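Local atomic coordinates of butyrophilin subfamily 1 member A1 (Bos taurus, PDB entry 4HH8), a protein that may act as a membrane receptor in the secretion of milk-fat droplets and as an inhibitor of the proliferation of activated T cells, represented here by two extracellular immunoglobulin-like domains. Residues L130-H135 against C150-W155; P157-Q162 against E176-D181; I136-Q141 against V217-P222. The protein carries 1 engineered substitution. All coordinates share one frame; numbering follows the deposited sequence.

Interaction 1 of 3, residues L130-H135 against C150-W155; sequences LGSDPH and CTSVGW
The backbone of Gly131 lies flat over one face of the Trp155 indole. Gly131 N sits above the middle of the ring system, its shortest approach being 3.3 Å to Trp155 CD2, while Gly131 CA makes a CH-pi contact 3.5 Å from the centroid of the five-membered ring, 16° off its normal. A CB on Gly131 would clash with Trp155 NE1 and Val153 O, so the fit calls for glycine. Leu130 runs alongside, with CD1 against Trp155 CZ3 of the six-membered ring. Trp155 NE1 donates to Ser152 OG at 2.6 Å, the oxygen lying in the indole plane, which helps set the turn of the ring. Ser152 OG, anti to its backbone N, donates a hydrogen bond to Ser132 O at 2.6 Å, in the carbonyl plane on a lone pair. The linker into the second immunoglobulin domain lies along strand 150-155, where Gly154 and Trp155 form a G1 bulge opposite Phe186 and Cys150 carries the intersheet disulfide to Cys204. Ser132 grips Val153 twice: its N donates to Val153 O, and its OG accepts from Val153 N. An alanine in place of Trp155 would remove the ring under Gly131 and the NE1 donor, and would probably loosen both the glycine backbone and the orientation of Ser152. Beyond Pro134, whose CB meets Cys150 SG at 4.0 Å, His135 and Thr151 form an antiparallel hydrogen-bonded pair.

Interaction 2 of 3, residues P157-Q162 against E176-D181; sequences PEPQVQ and ESRNPD
Arg178 spends its guanidinium on two acceptors, a carbonyl across the contact and a carboxylate in its own strand. Pro159 O is held side-on by two nitrogens at once, with Arg178 NH2 at 2.7 Å and Arg178 NE at 3.0 Å. Both donors lie in the carbonyl plane, and the oxygen lies only 8° out of the guanidinium plane. At the far end of the group, NH1 and NH2 converge on a single oxygen of Glu176. The salt bridge from Arg178 NH1 to Glu176 OE1 measures 2.8 Å, and the hydrogen bond from Arg178 NH2 to the same oxygen is 3.0 Å. OE1 lies in the guanidinium plane but is itself met from above its carboxylate plane. Arg178 NH2 therefore serves both acceptors, and the group is fixed in rotation at two edges. A chain extended from CG to NE carries it across from strand 176-180. The other oxygen of Glu176 is occupied by Ser173 OG.

Around this polar centre the packing is light. Val161 slides past the arginine in the opposite direction, with CG2 3.7 Å from Arg178 NH2, and its CB meets the tip of Glu176 at OE2. Pro159 CD approaches Arg178 NE at 3.8 Å, and Glu158 CB crosses the arginine chain near CD, roughly at right angles.

In the second immunoglobulin domain, 157-162 leads into and begins the C strand of one sheet, while 176-180 lies on the D strand, an outermost strand of the other; the arginine reaches across between them. With the carboxylate and a carbonyl both turned to it, the guanidinium is likely to stay charged, and the carbonyl of Pro159 takes both of its bonds within this contact from one side chain of the other sheet.

Interaction 3 of 3, residues I136-Q141 against V217-P222; sequences ISMKVQ and VEVSIP
No aromatic ring, guanidinium or carboxylate takes part in the meeting of 136-141 with 217-222; the one ring present is the puckered pyrrolidine of Pro222. The arrangement is the A-to-G edge of an immunoglobulin beta sandwich. Strand 136-140 belongs to one sheet of the second domain and strand 217-220 to the other. They run nearly parallel, 20° apart, with axes 8.3 Å from each other, and no hydrogen bond joins them, so the edge is closed mainly by apolar side chains.

Ile136 is the buried member of the set. With CG1 anti to its carbonyl carbon, it sends CG1 and CD1 obliquely across to Val217, Ile136 CG1 meeting Val217 CG1 at 3.6 Å. The CD1 of Ile136 also reaches Val219 CG1 at 3.9 Å, and Ile136 CG2 touches that methyl as well, so the isoleucine straddles two valines of the opposite strand. Both valines hold CG1 in the crowded position between backbone N and carbonyl carbon, and it is this branch that faces Ile136. On the inner side Ile136 also packs on Leu148 and on Cys204 of the intersheet disulfide.

Further out, Val219 turns its other branch to Met138, a selenomethionine here, with Val219 CG2 4.1 Å from Met138 CG. The selenomethionine bends at both chi2 and chi3 (-132° and -51°), which folds its end along the edge toward the C-terminal residues. Met138 SE stops 3.7 Å from the backbone oxygen of Ser220, and Met138 CE meets Pro222 CD at 3.9 Å, tip to tip.

How the interactions relate
All three interactions lie in the second immunoglobulin domain, and no ligand is involved. Interaction 1 joins the entering chain to strand 146-155, whereas interactions 2 and 3 bridge the two sheets at different places, between the C and D strands and between the A and G strands, with centres about 20 Å apart and nearest atoms about 7 Å apart. Interactions 1 and 3 are continuous, because segment 130-135 runs straight into 136-141. They touch where Pro134 O meets Val217 CB at 3.5 Å and where Cys150 CB meets Ile136 CG1 at 4.1 Å, although their centres are about 17 Å apart. Interaction 2 is closer to interaction 1, about 9 Å between centres, and its segment 157-162 follows almost at once after 150-155.

Interaction 1 of 3, residues L130-H135 against C150-W155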
loop_
_atom_site.group_PDB
_atom_site.type_symbol
_atom_site.label_atom_id
_atom_site.label_comp_id
_atom_site.label_asym_id
_atom_site.label_seq_id
_atom_site.Cartn_x
_atom_site.Cartn_y
_atom_site.Cartn_z
ATOM N N LEU A 130 2.799 1.595 7.868
ATOM C CA LEU A 130 3.804 1.174 8.784
ATOM C C LEU A 130 3.195 1.155 10.170
ATOM O O LEU A 130 2.574 2.130 10.564
ATOM C CB LEU A 130 4.850 2.239 8.729
ATOM C CG LEU A 130 6.186 1.957 9.330
ATOM C CD1 LEU A 130 6.961 0.997 8.426
ATOM C CD2 LEU A 130 6.637 3.372 9.190
ATOM N N GLY A 131 3.362 0.060 10.902
ATOM C CA GLY A 131 2.680 -0.099 12.198
ATOM C C GLY A 131 3.427 0.378 13.416
ATOM O O GLY A 131 4.402 1.118 13.295
ATOM N N SER A 132 2.975 -0.069 14.590
ATOM C CA SER A 132 3.465 0.410 15.884
ATOM C C SER A 132 4.785 -0.219 16.260
ATOM O O SER A 132 5.103 -1.314 15.759
ATOM C CB SER A 132 2.465 0.042 16.979
ATOM O OG SER A 132 2.218 -1.358 16.979
ATOM N N ASP A 133 5.527 0.449 17.155
ATOM C CA ASP A 133 6.695 -0.124 17.821
ATOM C C ASP A 133 6.393 -1.519 18.357
ATOM O O ASP A 133 5.472 -1.683 19.175
ATOM C CB ASP A 133 7.177 0.751 18.988
ATOM C CG ASP A 133 7.828 2.057 18.536
ATOM O OD1 ASP A 133 7.723 2.455 17.364
ATOM O OD2 ASP A 133 8.440 2.726 19.385
ATOM N N PRO A 134 7.144 -2.544 17.885
ATOM C CA PRO A 134 6.871 -3.938 18.319
ATOM C C PRO A 134 7.123 -4.129 19.798
ATOM O O PRO A 134 7.886 -3.383 20.389
ATOM C CB PRO A 134 7.843 -4.788 17.498
ATOM C CG PRO A 134 8.812 -3.796 16.848
ATOM C CD PRO A 134 8.091 -2.472 16.767
ATOM N N HIS A 135 6.502 -5.145 20.375
ATOM C CA HIS A 135 6.642 -5.385 21.778
ATOM C C HIS A 135 6.834 -6.850 22.019
ATOM O O HIS A 135 6.134 -7.678 21.433
ATOM C CB HIS A 135 5.383 -4.943 22.528
ATOM C CG HIS A 135 5.505 -5.118 24.003
ATOM N ND1 HIS A 135 4.989 -6.207 24.665
ATOM C CD2 HIS A 135 6.170 -4.393 24.928
ATOM C CE1 HIS A 135 5.305 -6.127 25.943
ATOM N NE2 HIS A 135 6.041 -5.053 26.122
ATOM N N CYS A 150 5.789 -11.592 20.173
ATOM C CA CYS A 150 6.048 -10.269 19.610
ATOM C C CYS A 150 4.792 -9.779 18.922
ATOM O O CYS A 150 4.144 -10.494 18.135
ATOM C CB CYS A 150 7.225 -10.302 18.634
ATOM S SG CYS A 150 7.636 -8.735 17.837
ATOM N N THR A 151 4.480 -8.533 19.186
ATOM C CA THR A 151 3.186 -7.984 18.863
ATOM C C THR A 151 3.354 -6.606 18.211
ATOM O O THR A 151 4.254 -5.879 18.556
ATOM C CB THR A 151 2.404 -7.977 20.175
ATOM O OG1 THR A 151 1.558 -9.154 20.233
ATOM C CG2 THR A 151 1.652 -6.735 20.347
ATOM N N SER A 152 2.551 -6.289 17.195
ATOM C CA SER A 152 2.560 -4.969 16.621
ATOM C C SER A 152 1.261 -4.818 15.854
ATOM O O SER A 152 0.672 -5.803 15.401
ATOM C CB SER A 152 3.790 -4.738 15.736
ATOM O OG SER A 152 3.761 -3.467 15.079
ATOM N N VAL A 153 0.849 -3.575 15.690
ATOM C CA VAL A 153 -0.481 -3.207 15.258
ATOM C C VAL A 153 -0.361 -2.274 14.057
ATOM O O VAL A 153 0.532 -1.430 14.040
ATOM C CB VAL A 153 -1.131 -2.489 16.475
ATOM C CG1 VAL A 153 -2.091 -1.379 16.083
ATOM C CG2 VAL A 153 -1.762 -3.517 17.431
ATOM N N GLY A 154 -1.211 -2.437 13.036
ATOM C CA GLY A 154 -1.379 -1.388 11.991
ATOM C C GLY A 154 -0.531 -1.464 10.704
ATOM O O GLY A 154 -0.187 -0.440 10.103
ATOM N N TRP A 155 -0.216 -2.662 10.240
ATOM C CA TRP A 155 0.639 -2.793 9.069
ATOM C C TRP A 155 -0.190 -3.062 7.862
ATOM O O TRP A 155 -1.191 -3.743 7.954
ATOM C CB TRP A 155 1.642 -3.927 9.245
ATOM C CG TRP A 155 2.497 -3.710 10.411
ATOM C CD1 TRP A 155 2.152 -3.915 11.724
ATOM C CD2 TRP A 155 3.820 -3.164 10.414
ATOM N NE1 TRP A 155 3.201 -3.567 12.531
ATOM C CE2 TRP A 155 4.239 -3.108 11.759
ATOM C CE3 TRP A 155 4.721 -2.781 9.404
ATOM C CZ2 TRP A 155 5.505 -2.634 12.131
ATOM C CZ3 TRP A 155 5.983 -2.324 9.775
ATOM C CH2 TRP A 155 6.349 -2.223 11.126
#

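Interaction 2 of 3, residues P157-Q162 against E176-D181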
loop_
_atom_site.group_PDB
_atom_site.type_symbol
_atom_site.label_atom_id
_atom_site.label_comp_id
_atom_site.label_asym_id
_atom_site.label_seq_id
_atom_site.Cartn_x
_atom_site.Cartn_y
_atom_site.Cartn_z
ATOM N N PRO A 157 0.772 -4.029 3.590
ATOM C CA PRO A 157 -0.026 -5.253 3.655
ATOM C C PRO A 157 0.507 -6.144 4.779
ATOM O O PRO A 157 1.055 -5.623 5.766
ATOM C CB PRO A 157 0.160 -5.874 2.233
ATOM C CG PRO A 157 1.684 -5.431 1.850
ATOM C CD PRO A 157 1.728 -4.017 2.442
ATOM N N GLU A 158 0.317 -7.467 4.671
ATOM C CA GLU A 158 0.863 -8.399 5.644
ATOM C C GLU A 158 2.358 -8.096 5.848
ATOM O O GLU A 158 3.128 -8.111 4.894
ATOM C CB GLU A 158 0.681 -9.845 5.161
ATOM C CG GLU A 158 -0.793 -10.329 5.121
ATOM C CD GLU A 158 -1.532 -10.018 3.779
ATOM O OE1 GLU A 158 -1.137 -9.124 2.999
ATOM O OE2 GLU A 158 -2.513 -10.704 3.482
ATOM N N PRO A 159 2.764 -7.823 7.085
ATOM C CA PRO A 159 4.162 -7.527 7.408
ATOM C C PRO A 159 4.955 -8.836 7.718
ATOM O O PRO A 159 4.364 -9.872 8.049
ATOM C CB PRO A 159 4.021 -6.665 8.675
ATOM C CG PRO A 159 2.834 -7.366 9.375
ATOM C CD PRO A 159 1.887 -7.692 8.280
ATOM N N GLN A 160 6.272 -8.781 7.595
ATOM C CA GLN A 160 7.118 -9.936 7.828
ATOM C C GLN A 160 7.689 -9.804 9.217
ATOM O O GLN A 160 7.955 -8.696 9.672
ATOM C CB GLN A 160 8.238 -9.971 6.770
ATOM C CG GLN A 160 9.540 -10.802 7.095
ATOM C CD GLN A 160 10.663 -10.544 6.065
ATOM O OE1 GLN A 160 11.655 -9.886 6.355
ATOM N NE2 GLN A 160 10.470 -11.017 4.854
ATOM N N VAL A 161 7.832 -10.937 9.895
ATOM C CA VAL A 161 8.409 -11.016 11.215
ATOM C C VAL A 161 9.783 -11.701 11.073
ATOM O O VAL A 161 9.885 -12.687 10.389
ATOM C CB VAL A 161 7.536 -11.872 12.135
ATOM C CG1 VAL A 161 8.132 -11.956 13.521
ATOM C CG2 VAL A 161 6.048 -11.325 12.220
ATOM N N GLN A 162 10.825 -11.179 11.724
ATOM C CA GLN A 162 12.134 -11.818 11.710
ATOM C C GLN A 162 12.664 -11.824 13.142
ATOM O O GLN A 162 12.703 -10.794 13.790
ATOM C CB GLN A 162 13.075 -11.091 10.705
ATOM C CG GLN A 162 14.597 -11.349 10.832
ATOM C CD GLN A 162 15.481 -10.152 10.283
ATOM O OE1 GLN A 162 15.440 -9.001 10.796
ATOM N NE2 GLN A 162 16.283 -10.442 9.264
ATOM N N GLU A 176 2.480 -17.815 14.001
ATOM C CA GLU A 176 2.196 -16.433 13.737
ATOM C C GLU A 176 0.748 -16.264 13.415
ATOM O O GLU A 176 0.136 -17.161 12.838
ATOM C CB GLU A 176 2.952 -15.879 12.521
ATOM C CG GLU A 176 4.374 -16.313 12.378
ATOM C CD GLU A 176 5.123 -15.514 11.321
ATOM O OE1 GLU A 176 4.535 -15.113 10.270
ATOM O OE2 GLU A 176 6.315 -15.291 11.557
ATOM N N SER A 177 0.285 -15.040 13.662
ATOM C CA SER A 177 -1.067 -14.580 13.367
ATOM C C SER A 177 -1.096 -13.186 12.821
ATOM O O SER A 177 -0.416 -12.323 13.353
ATOM C CB SER A 177 -1.847 -14.459 14.692
ATOM O OG SER A 177 -2.696 -15.530 14.704
ATOM N N ARG A 178 -1.966 -12.959 11.842
ATOM C CA ARG A 178 -2.289 -11.635 11.377
ATOM C C ARG A 178 -3.815 -11.449 11.286
ATOM O O ARG A 178 -4.485 -12.284 10.783
ATOM C CB ARG A 178 -1.642 -11.392 10.008
ATOM C CG ARG A 178 -0.140 -11.263 10.099
ATOM C CD ARG A 178 0.525 -11.484 8.781
ATOM N NE ARG A 178 1.980 -11.446 8.873
ATOM C CZ ARG A 178 2.757 -12.467 9.269
ATOM N NH1 ARG A 178 2.239 -13.657 9.618
ATOM N NH2 ARG A 178 4.069 -12.309 9.264
ATOM N N ASN A 179 -4.312 -10.318 11.747
ATOM C CA ASN A 179 -5.741 -10.040 11.790
ATOM C C ASN A 179 -6.010 -8.579 11.436
ATOM O O ASN A 179 -5.517 -7.683 12.130
ATOM C CB ASN A 179 -6.316 -10.303 13.189
ATOM C CG ASN A 179 -7.698 -9.643 13.381
ATOM O OD1 ASN A 179 -8.731 -10.156 12.893
ATOM N ND2 ASN A 179 -7.721 -8.481 14.077
ATOM N N PRO A 180 -6.793 -8.337 10.362
ATOM C CA PRO A 180 -7.000 -6.957 9.891
ATOM C C PRO A 180 -7.930 -6.186 10.807
ATOM O O PRO A 180 -8.901 -6.746 11.281
ATOM C CB PRO A 180 -7.631 -7.136 8.512
ATOM C CG PRO A 180 -8.330 -8.538 8.557
ATOM C CD PRO A 180 -7.557 -9.356 9.601
ATOM N N ASP A 181 -7.635 -4.921 11.087
ATOM C CA ASP A 181 -8.566 -4.086 11.875
ATOM C C ASP A 181 -9.758 -3.656 11.014
ATOM O O ASP A 181 -9.934 -4.176 9.886
ATOM C CB ASP A 181 -7.846 -2.943 12.593
ATOM C CG ASP A 181 -7.428 -1.802 11.679
ATOM O OD1 ASP A 181 -7.786 -1.751 10.496
ATOM O OD2 ASP A 181 -6.734 -0.891 12.184
#

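Interaction 3 of 3, residues I136-Q141 against V217-P222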
loop_
_atom_site.group_PDB
_atom_site.type_symbol
_atom_site.label_atom_id
_atom_site.label_comp_id
_atom_site.label_asym_id
_atom_site.label_seq_id
_atom_site.Cartn_x
_atom_site.Cartn_y
_atom_site.Cartn_z
ATOM N N ILE A 136 7.748 -7.177 22.910
ATOM C CA ILE A 136 7.917 -8.568 23.299
ATOM C C ILE A 136 7.453 -8.849 24.732
ATOM O O ILE A 136 7.910 -8.227 25.672
ATOM C CB ILE A 136 9.395 -9.067 23.095
ATOM C CG1 ILE A 136 9.768 -9.076 21.613
ATOM C CG2 ILE A 136 9.541 -10.458 23.633
ATOM C CD1 ILE A 136 11.320 -9.245 21.355
ATOM N N SER A 137 6.545 -9.805 24.857
ATOM C CA SER A 137 6.135 -10.417 26.119
ATOM C C SER A 137 6.997 -11.609 26.404
ATOM O O SER A 137 7.174 -12.451 25.531
ATOM C CB SER A 137 4.722 -10.981 25.978
ATOM O OG SER A 137 3.784 -10.051 26.411
HETATM N N MSE A 138 7.449 -11.721 27.650
HETATM C CA MSE A 138 8.211 -12.856 28.124
HETATM C C MSE A 138 7.366 -13.644 29.103
HETATM O O MSE A 138 6.732 -13.060 29.990
HETATM C CB MSE A 138 9.419 -12.369 28.905
HETATM C CG MSE A 138 10.603 -11.874 28.128
HETATM SE SE MSE A 138 12.219 -12.724 28.863
HETATM C CE MSE A 138 11.945 -12.310 30.769
ATOM N N LYS A 139 7.369 -14.961 28.972
ATOM C CA LYS A 139 6.718 -15.825 29.944
ATOM C C LYS A 139 7.554 -17.068 30.172
ATOM O O LYS A 139 7.736 -17.877 29.266
ATOM C CB LYS A 139 5.312 -16.202 29.493
ATOM C CG LYS A 139 4.262 -15.145 29.822
ATOM C CD LYS A 139 2.955 -15.377 29.057
ATOM C CE LYS A 139 1.873 -14.352 29.444
ATOM N NZ LYS A 139 0.561 -14.696 28.808
ATOM N N VAL A 140 8.089 -17.197 31.384
ATOM C CA VAL A 140 8.828 -18.411 31.767
ATOM C C VAL A 140 7.820 -19.441 32.237
ATOM O O VAL A 140 7.082 -19.190 33.188
ATOM C CB VAL A 140 9.888 -18.162 32.873
ATOM C CG1 VAL A 140 10.838 -19.354 32.968
ATOM C CG2 VAL A 140 10.666 -16.875 32.606
ATOM N N GLN A 141 7.756 -20.574 31.545
ATOM C CA GLN A 141 6.851 -21.637 31.968
ATOM C C GLN A 141 7.596 -22.935 32.287
ATOM O O GLN A 141 8.718 -22.892 32.834
ATOM C CB GLN A 141 5.717 -21.854 30.955
ATOM C CG GLN A 141 4.334 -21.891 31.632
ATOM C CD GLN A 141 3.519 -23.142 31.321
ATOM O OE1 GLN A 141 4.009 -24.094 30.697
ATOM N NE2 GLN A 141 2.263 -23.147 31.767
ATOM N N VAL A 217 12.578 -4.641 18.171
ATOM C CA VAL A 217 12.596 -4.532 19.605
ATOM C C VAL A 217 13.484 -5.658 20.101
ATOM O O VAL A 217 13.441 -6.782 19.598
ATOM C CB VAL A 217 11.163 -4.573 20.219
ATOM C CG1 VAL A 217 10.501 -5.945 19.998
ATOM C CG2 VAL A 217 11.190 -4.193 21.709
ATOM N N GLU A 218 14.316 -5.328 21.063
ATOM C CA GLU A 218 15.243 -6.289 21.638
ATOM C C GLU A 218 14.776 -6.589 23.050
ATOM O O GLU A 218 14.290 -5.714 23.729
ATOM C CB GLU A 218 16.646 -5.672 21.622
ATOM C CG GLU A 218 17.791 -6.587 22.039
ATOM C CD GLU A 218 19.079 -6.233 21.318
ATOM O OE1 GLU A 218 19.165 -5.102 20.777
ATOM O OE2 GLU A 218 19.994 -7.098 21.262
ATOM N N VAL A 219 14.869 -7.834 23.479
ATOM C CA VAL A 219 14.604 -8.150 24.874
ATOM C C VAL A 219 15.799 -8.902 25.474
ATOM O O VAL A 219 16.751 -9.203 24.772
ATOM C CB VAL A 219 13.270 -8.904 25.062
ATOM C CG1 VAL A 219 13.352 -10.328 24.507
ATOM C CG2 VAL A 219 12.852 -8.899 26.528
ATOM N N SER A 220 15.728 -9.198 26.767
ATOM C CA SER A 220 16.859 -9.660 27.536
ATOM C C SER A 220 16.441 -10.901 28.291
ATOM O O SER A 220 15.416 -10.888 28.978
ATOM C CB SER A 220 17.256 -8.573 28.528
ATOM O OG SER A 220 18.611 -8.721 28.886
ATOM N N ILE A 221 17.230 -11.964 28.168
ATOM C CA ILE A 221 16.884 -13.257 28.750
ATOM C C ILE A 221 17.693 -13.557 30.025
ATOM O O ILE A 221 18.928 -13.563 29.971
ATOM C CB ILE A 221 17.130 -14.415 27.731
ATOM C CG1 ILE A 221 16.277 -14.250 26.469
ATOM C CG2 ILE A 221 16.930 -15.787 28.385
ATOM C CD1 ILE A 221 17.024 -13.607 25.324
ATOM N N PRO A 222 16.995 -13.785 31.169
ATOM C CA PRO A 222 17.542 -14.345 32.419
ATOM C C PRO A 222 18.054 -15.795 32.320
ATOM O O PRO A 222 17.437 -16.629 31.636
ATOM C CB PRO A 222 16.347 -14.288 33.389
ATOM C CG PRO A 222 15.160 -13.860 32.566
ATOM C CD PRO A 222 15.728 -13.084 31.430
#